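Local coordinates for phytoene synthase (Enterococcus hirae, PDB 5IYS), which probably joins two prenyl diphosphates head to head, as dehydrosqualene and phytoene synthases do, and binds two farnesyl thiodiphosphates together with magnesium ions, at residues Leu128-Gly137 / Lys159-Ile170. Numbering follows the deposited sequence.
Sequences LEEYCYYVAG and KKLGEAMQLTNI. With MG (magnesium ion), chain D; FPS (S-[(2E,6E)-3,7,11-trimethyldodeca-2,6,10-trienyl] trihydrogen thiodiphosphate), chain G; FPS (S-[(2E,6E)-3,7,11-trimethyldodeca-2,6,10-trienyl] trihydrogen thiodiphosphate), chain H.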
loop_
_atom_site.group_PDB
_atom_site.type_symbol
_atom_site.label_atom_id
_atom_site.label_comp_id
_atom_site.label_asym_id
_atom_site.label_seq_id
_atom_site.Cartn_x
_atom_site.Cartn_y
_atom_site.Cartn_z
ATOM N N LEU A 128 -10.631 11.913 -2.879
ATOM C CA LEU A 128 -10.190 10.657 -2.282
ATOM C C LEU A 128 -9.160 9.999 -3.202
ATOM O O LEU A 128 -8.183 9.419 -2.729
ATOM C CB LEU A 128 -11.363 9.700 -2.045
ATOM C CG LEU A 128 -11.043 8.344 -1.378
ATOM C CD1 LEU A 128 -10.245 8.492 -0.071
ATOM C CD2 LEU A 128 -12.309 7.534 -1.113
ATOM N N GLU A 129 -9.363 10.113 -4.511
ATOM C CA GLU A 129 -8.407 9.552 -5.465
ATOM C C GLU A 129 -7.023 10.229 -5.428
ATOM O O GLU A 129 -5.980 9.578 -5.546
ATOM C CB GLU A 129 -9.030 9.570 -6.865
ATOM C CG GLU A 129 -8.010 9.533 -7.985
ATOM C CD GLU A 129 -8.655 9.741 -9.343
ATOM O OE1 GLU A 129 -9.572 10.585 -9.450
ATOM O OE2 GLU A 129 -8.263 9.033 -10.293
ATOM N N GLU A 130 -6.979 11.547 -5.266
ATOM C CA GLU A 130 -5.686 12.242 -5.148
ATOM C C GLU A 130 -4.970 11.773 -3.890
ATOM O O GLU A 130 -3.761 11.518 -3.885
ATOM C CB GLU A 130 -5.904 13.766 -5.089
ATOM C CG GLU A 130 -6.093 14.388 -6.464
ATOM C CD GLU A 130 -4.760 14.738 -7.101
ATOM O OE1 GLU A 130 -3.985 15.522 -6.506
ATOM O OE2 GLU A 130 -4.465 14.192 -8.184
ATOM N N TYR A 131 -5.725 11.637 -2.813
ATOM C CA TYR A 131 -5.112 11.237 -1.549
ATOM C C TYR A 131 -4.540 9.817 -1.661
ATOM O O TYR A 131 -3.419 9.557 -1.197
ATOM C CB TYR A 131 -6.135 11.325 -0.424
ATOM C CG TYR A 131 -5.692 10.624 0.833
ATOM C CD1 TYR A 131 -4.775 11.220 1.685
ATOM C CD2 TYR A 131 -6.199 9.367 1.165
ATOM C CE1 TYR A 131 -4.334 10.543 2.831
ATOM C CE2 TYR A 131 -5.746 8.687 2.284
ATOM C CZ TYR A 131 -4.870 9.309 3.148
ATOM O OH TYR A 131 -4.441 8.636 4.280
ATOM N N CYS A 132 -5.280 8.921 -2.319
ATOM C CA CYS A 132 -4.822 7.532 -2.481
ATOM C C CYS A 132 -3.549 7.512 -3.292
ATOM O O CYS A 132 -2.712 6.661 -3.039
ATOM C CB CYS A 132 -5.850 6.642 -3.162
ATOM S SG CYS A 132 -7.341 6.308 -2.187
ATOM N N TYR A 133 -3.349 8.476 -4.195
ATOM C CA TYR A 133 -2.065 8.524 -4.918
ATOM C C TYR A 133 -0.965 8.803 -3.901
ATOM O O TYR A 133 0.085 8.145 -3.870
ATOM C CB TYR A 133 -2.011 9.581 -6.041
ATOM C CG TYR A 133 -0.570 9.803 -6.451
ATOM C CD1 TYR A 133 0.162 8.749 -6.996
ATOM C CD2 TYR A 133 0.145 10.903 -5.981
ATOM C CE1 TYR A 133 1.557 8.830 -7.164
ATOM C CE2 TYR A 133 1.529 11.016 -6.199
ATOM C CZ TYR A 133 2.219 9.957 -6.771
ATOM O OH TYR A 133 3.594 9.967 -6.919
ATOM N N TYR A 134 -1.129 9.881 -3.148
ATOM C CA TYR A 134 -0.022 10.321 -2.304
ATOM C C TYR A 134 0.420 9.245 -1.316
ATOM O O TYR A 134 1.623 9.089 -1.070
ATOM C CB TYR A 134 -0.341 11.621 -1.578
ATOM C CG TYR A 134 -0.141 12.802 -2.508
ATOM C CD1 TYR A 134 1.122 13.362 -2.695
ATOM C CD2 TYR A 134 -1.184 13.264 -3.293
ATOM C CE1 TYR A 134 1.324 14.407 -3.614
ATOM C CE2 TYR A 134 -0.995 14.312 -4.201
ATOM C CZ TYR A 134 0.255 14.891 -4.338
ATOM O OH TYR A 134 0.434 15.927 -5.239
ATOM N N VAL A 135 -0.520 8.496 -0.752
ATOM C CA VAL A 135 -0.098 7.516 0.251
ATOM C C VAL A 135 -0.008 6.086 -0.260
ATOM O O VAL A 135 0.321 5.187 0.508
ATOM C CB VAL A 135 -0.991 7.517 1.497
ATOM C CG1 VAL A 135 -0.998 8.883 2.170
ATOM C CG2 VAL A 135 -2.409 7.012 1.152
ATOM N N ALA A 136 -0.432 5.817 -1.488
ATOM C CA ALA A 136 -0.480 4.422 -1.894
ATOM C C ALA A 136 -0.034 4.233 -3.326
ATOM O O ALA A 136 0.826 3.397 -3.617
ATOM C CB ALA A 136 -1.879 3.808 -1.615
ATOM N N GLY A 137 -0.560 5.062 -4.226
ATOM C CA GLY A 137 -0.063 5.050 -5.608
ATOM C C GLY A 137 1.417 5.408 -5.688
ATOM O O GLY A 137 2.169 4.834 -6.492
ATOM N N LYS A 159 -0.089 3.094 -10.542
ATOM C CA LYS A 159 -0.815 3.977 -9.643
ATOM C C LYS A 159 -2.196 3.427 -9.363
ATOM O O LYS A 159 -2.710 3.604 -8.273
ATOM C CB LYS A 159 -0.946 5.377 -10.242
ATOM C CG LYS A 159 0.337 6.205 -10.182
ATOM C CD LYS A 159 0.012 7.692 -10.322
ATOM C CE LYS A 159 -0.013 8.148 -11.772
ATOM N NZ LYS A 159 -0.368 9.604 -11.858
ATOM N N LYS A 160 -2.822 2.808 -10.354
ATOM C CA LYS A 160 -4.126 2.181 -10.124
ATOM C C LYS A 160 -4.072 1.049 -9.077
ATOM O O LYS A 160 -5.045 0.840 -8.338
ATOM C CB LYS A 160 -4.715 1.677 -11.440
ATOM C CG LYS A 160 -5.220 2.848 -12.334
ATOM C CD LYS A 160 -5.710 2.346 -13.691
ATOM C CE LYS A 160 -6.384 3.452 -14.488
ATOM N NZ LYS A 160 -6.674 2.850 -15.816
ATOM N N LEU A 161 -3.015 0.238 -9.080
ATOM C CA LEU A 161 -2.970 -0.890 -8.137
ATOM C C LEU A 161 -2.828 -0.336 -6.704
ATOM O O LEU A 161 -3.406 -0.848 -5.738
ATOM C CB LEU A 161 -1.764 -1.808 -8.416
ATOM C CG LEU A 161 -1.590 -3.000 -7.455
ATOM C CD1 LEU A 161 -2.874 -3.780 -7.198
ATOM C CD2 LEU A 161 -0.489 -3.938 -7.950
ATOM N N GLY A 162 -2.011 0.695 -6.557
ATOM C CA GLY A 162 -1.858 1.349 -5.239
ATOM C C GLY A 162 -3.169 1.962 -4.769
ATOM O O GLY A 162 -3.570 1.824 -3.613
ATOM N N GLU A 163 -3.875 2.618 -5.681
ATOM C CA GLU A 163 -5.215 3.074 -5.378
ATOM C C GLU A 163 -6.208 1.965 -5.005
ATOM O O GLU A 163 -6.983 2.118 -4.060
ATOM C CB GLU A 163 -5.788 3.943 -6.525
ATOM C CG GLU A 163 -7.030 4.723 -6.108
ATOM C CD GLU A 163 -7.707 5.409 -7.311
ATOM O OE1 GLU A 163 -7.056 5.574 -8.364
ATOM O OE2 GLU A 163 -8.908 5.731 -7.231
ATOM N N ALA A 164 -6.228 0.874 -5.764
ATOM C CA ALA A 164 -7.128 -0.234 -5.442
ATOM C C ALA A 164 -6.843 -0.725 -4.013
ATOM O O ALA A 164 -7.754 -1.121 -3.277
ATOM C CB ALA A 164 -6.926 -1.398 -6.466
ATOM N N MET A 165 -5.564 -0.893 -3.697
ATOM C CA MET A 165 -5.200 -1.372 -2.363
ATOM C C MET A 165 -5.597 -0.406 -1.245
ATOM O O MET A 165 -6.034 -0.828 -0.157
ATOM C CB MET A 165 -3.696 -1.664 -2.333
ATOM C CG MET A 165 -3.336 -2.997 -2.996
ATOM S SD MET A 165 -1.514 -3.203 -3.020
ATOM C CE MET A 165 -1.447 -4.823 -3.774
ATOM N N GLN A 166 -5.397 0.884 -1.475
ATOM C CA GLN A 166 -5.717 1.876 -0.448
ATOM C C GLN A 166 -7.243 1.881 -0.242
ATOM O O GLN A 166 -7.687 1.988 0.892
ATOM C CB GLN A 166 -5.230 3.269 -0.867
ATOM C CG GLN A 166 -5.542 4.382 0.115
ATOM C CD GLN A 166 -5.028 4.076 1.509
ATOM O OE1 GLN A 166 -5.798 4.050 2.467
ATOM N NE2 GLN A 166 -3.765 3.689 1.601
ATOM N N LEU A 167 -8.024 1.824 -1.321
ATOM C CA LEU A 167 -9.494 1.719 -1.201
ATOM C C LEU A 167 -9.907 0.480 -0.413
ATOM O O LEU A 167 -10.860 0.504 0.364
ATOM C CB LEU A 167 -10.138 1.630 -2.591
ATOM C CG LEU A 167 -10.199 2.927 -3.398
ATOM C CD1 LEU A 167 -10.961 2.720 -4.694
ATOM C CD2 LEU A 167 -10.827 4.039 -2.558
ATOM N N THR A 168 -9.242 -0.639 -0.689
ATOM C CA THR A 168 -9.484 -1.872 0.069
ATOM C C THR A 168 -9.186 -1.664 1.558
ATOM O O THR A 168 -9.965 -2.066 2.433
ATOM C CB THR A 168 -8.579 -3.001 -0.478
ATOM O OG1 THR A 168 -8.835 -3.185 -1.887
ATOM C CG2 THR A 168 -8.816 -4.310 0.274
ATOM N N ASN A 169 -8.067 -1.016 1.855
ATOM C CA ASN A 169 -7.720 -0.711 3.252
ATOM C C ASN A 169 -8.783 0.144 3.956
ATOM O O ASN A 169 -9.180 -0.123 5.112
ATOM C CB ASN A 169 -6.331 -0.062 3.298
ATOM C CG ASN A 169 -5.845 0.183 4.721
ATOM O OD1 ASN A 169 -6.314 1.104 5.369
ATOM N ND2 ASN A 169 -4.893 -0.625 5.197
ATOM N N ILE A 170 -9.300 1.114 3.209
ATOM C CA ILE A 170 -10.355 2.003 3.685
ATOM C C ILE A 170 -11.635 1.213 4.020
ATOM O O ILE A 170 -12.238 1.356 5.105
ATOM C CB ILE A 170 -10.642 3.089 2.615
ATOM C CG1 ILE A 170 -9.553 4.176 2.628
ATOM C CG2 ILE A 170 -11.972 3.751 2.866
ATOM C CD1 ILE A 170 -9.564 5.124 1.402
HETATM MG MG MG D . -6.389 2.662 6.833
HETATM C C1 FPS G . -0.995 -1.662 3.260
HETATM S S1 FPS G . 0.506 -1.592 4.163
HETATM C C2 FPS G . -0.587 -1.111 1.906
HETATM C C3 FPS G . -1.376 -0.355 1.122
HETATM C C4 FPS G . -2.777 -0.019 1.539
HETATM C C5 FPS G . -0.891 0.156 -0.220
HETATM C C6 FPS G . 0.541 -0.235 -0.583
HETATM C C7 FPS G . 0.741 -0.002 -2.068
HETATM C C8 FPS G . 1.497 -0.817 -2.826
HETATM C C10 FPS G . 1.722 -0.411 -4.266
HETATM C C9 FPS G . 2.174 -2.054 -2.288
HETATM C C11 FPS G . 1.287 -1.556 -5.184
HETATM C C12 FPS G . 1.662 -1.266 -6.628
HETATM C C13 FPS G . 2.801 -1.685 -7.226
HETATM C C14 FPS G . 3.048 -1.361 -8.677
HETATM C C15 FPS G . 3.833 -2.504 -6.496
HETATM P PA FPS G . 0.468 -2.851 5.799
HETATM O O1A FPS G . 1.817 -3.283 6.172
HETATM O O2A FPS G . -0.019 -1.831 6.958
HETATM O O3A FPS G . -0.622 -4.015 5.754
HETATM P PB FPS G . -2.100 -3.622 6.303
HETATM O O1B FPS G . -2.248 -4.007 7.750
HETATM O O2B FPS G . -3.022 -4.328 5.337
HETATM O O3B FPS G . -2.401 -2.141 6.237
HETATM C C1 FPS H . -1.210 1.507 5.262
HETATM S S1 FPS H . -2.788 2.268 5.043
HETATM C C2 FPS H . -0.128 2.551 5.127
HETATM C C3 FPS H . 0.218 3.157 3.978
HETATM C C4 FPS H . -0.505 2.943 2.674
HETATM C C5 FPS H . 1.364 4.142 4.023
HETATM C C6 FPS H . 2.713 3.432 4.141
HETATM C C7 FPS H . 2.816 2.293 3.142
HETATM C C8 FPS H . 3.256 1.081 3.509
HETATM C C10 FPS H . 3.261 0.003 2.451
HETATM C C9 FPS H . 3.632 0.784 4.937
HETATM C C11 FPS H . 4.576 -0.099 1.711
HETATM C C12 FPS H . 4.489 -1.468 1.048
HETATM C C13 FPS H . 5.432 -1.975 0.233
HETATM C C14 FPS H . 6.696 -1.251 -0.115
HETATM C C15 FPS H . 5.195 -3.326 -0.364
HETATM P PA FPS H . -3.233 2.667 6.996
HETATM O O1A FPS H . -2.209 3.583 7.555
HETATM O O2A FPS H . -4.673 3.384 7.053
HETATM O O3A FPS H . -3.485 1.245 7.730
HETATM P PB FPS H . -2.585 0.528 8.832
HETATM O O1B FPS H . -3.450 0.471 10.062
HETATM O O2B FPS H . -1.306 1.268 9.157
HETATM O O3B FPS H . -2.249 -0.843 8.284
HETATM O O HOH W 1 -4.990 7.486 -7.203
HETATM O O HOH W 2 -6.618 4.335 5.807
HETATM O O HOH W 3 -8.183 2.588 6.603
HETATM O O HOH W 4 -6.244 1.243 7.699
#
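C132 drops as a knob into a hole formed by E163, Q166, L167 and I170, its SG 3.5 Å from Q166 CG. Segments 128-137 and 159-170 cross here at 100°, their axes 7.9 Å apart at the closest. Packing is tightest one turn on, where the methyl of A136 lies 3.3 Å from G162 O and also meets Q166 CB. With glycine on both sides, the backbones come together there, G137 and G162 having CA atoms 4.1 Å apart. In the wider pi-type turn at 133-137, G137 N bonds to C132 O, and the carbonyls of V135 and A136 lie against the two ligands. Q166 bends at chi2 (54°), which swings its amide across V135 at a slant; NE2 lies 3.6 Å from V135 CG2 and against both farnesyl chains, buried without a hydrogen-bond partner. One turn further, N169 OD1 binds magnesium at 2.1 Å. Beyond the knob, L128 CD1 meets I170 CD1 tip to tip, 3.7 Å apart.

The solvent side is looser and more polar. E129 OE2 and E163 OE1 come within 4.1 Å, probably an unfavourable approach of like charges, while a water donates to E129 O and, weakly, to E163 OE1. K159 lays its aliphatic CD obliquely against the Y133 ring, whose hydroxyl bonds to D108.

The crossing thus forms part of the wall of the all-helical prenyl synthase pocket; beyond it, helix 155-172 packs through L161 and A164 on helix 207-227, and through M165 and T168 on helix 236-258.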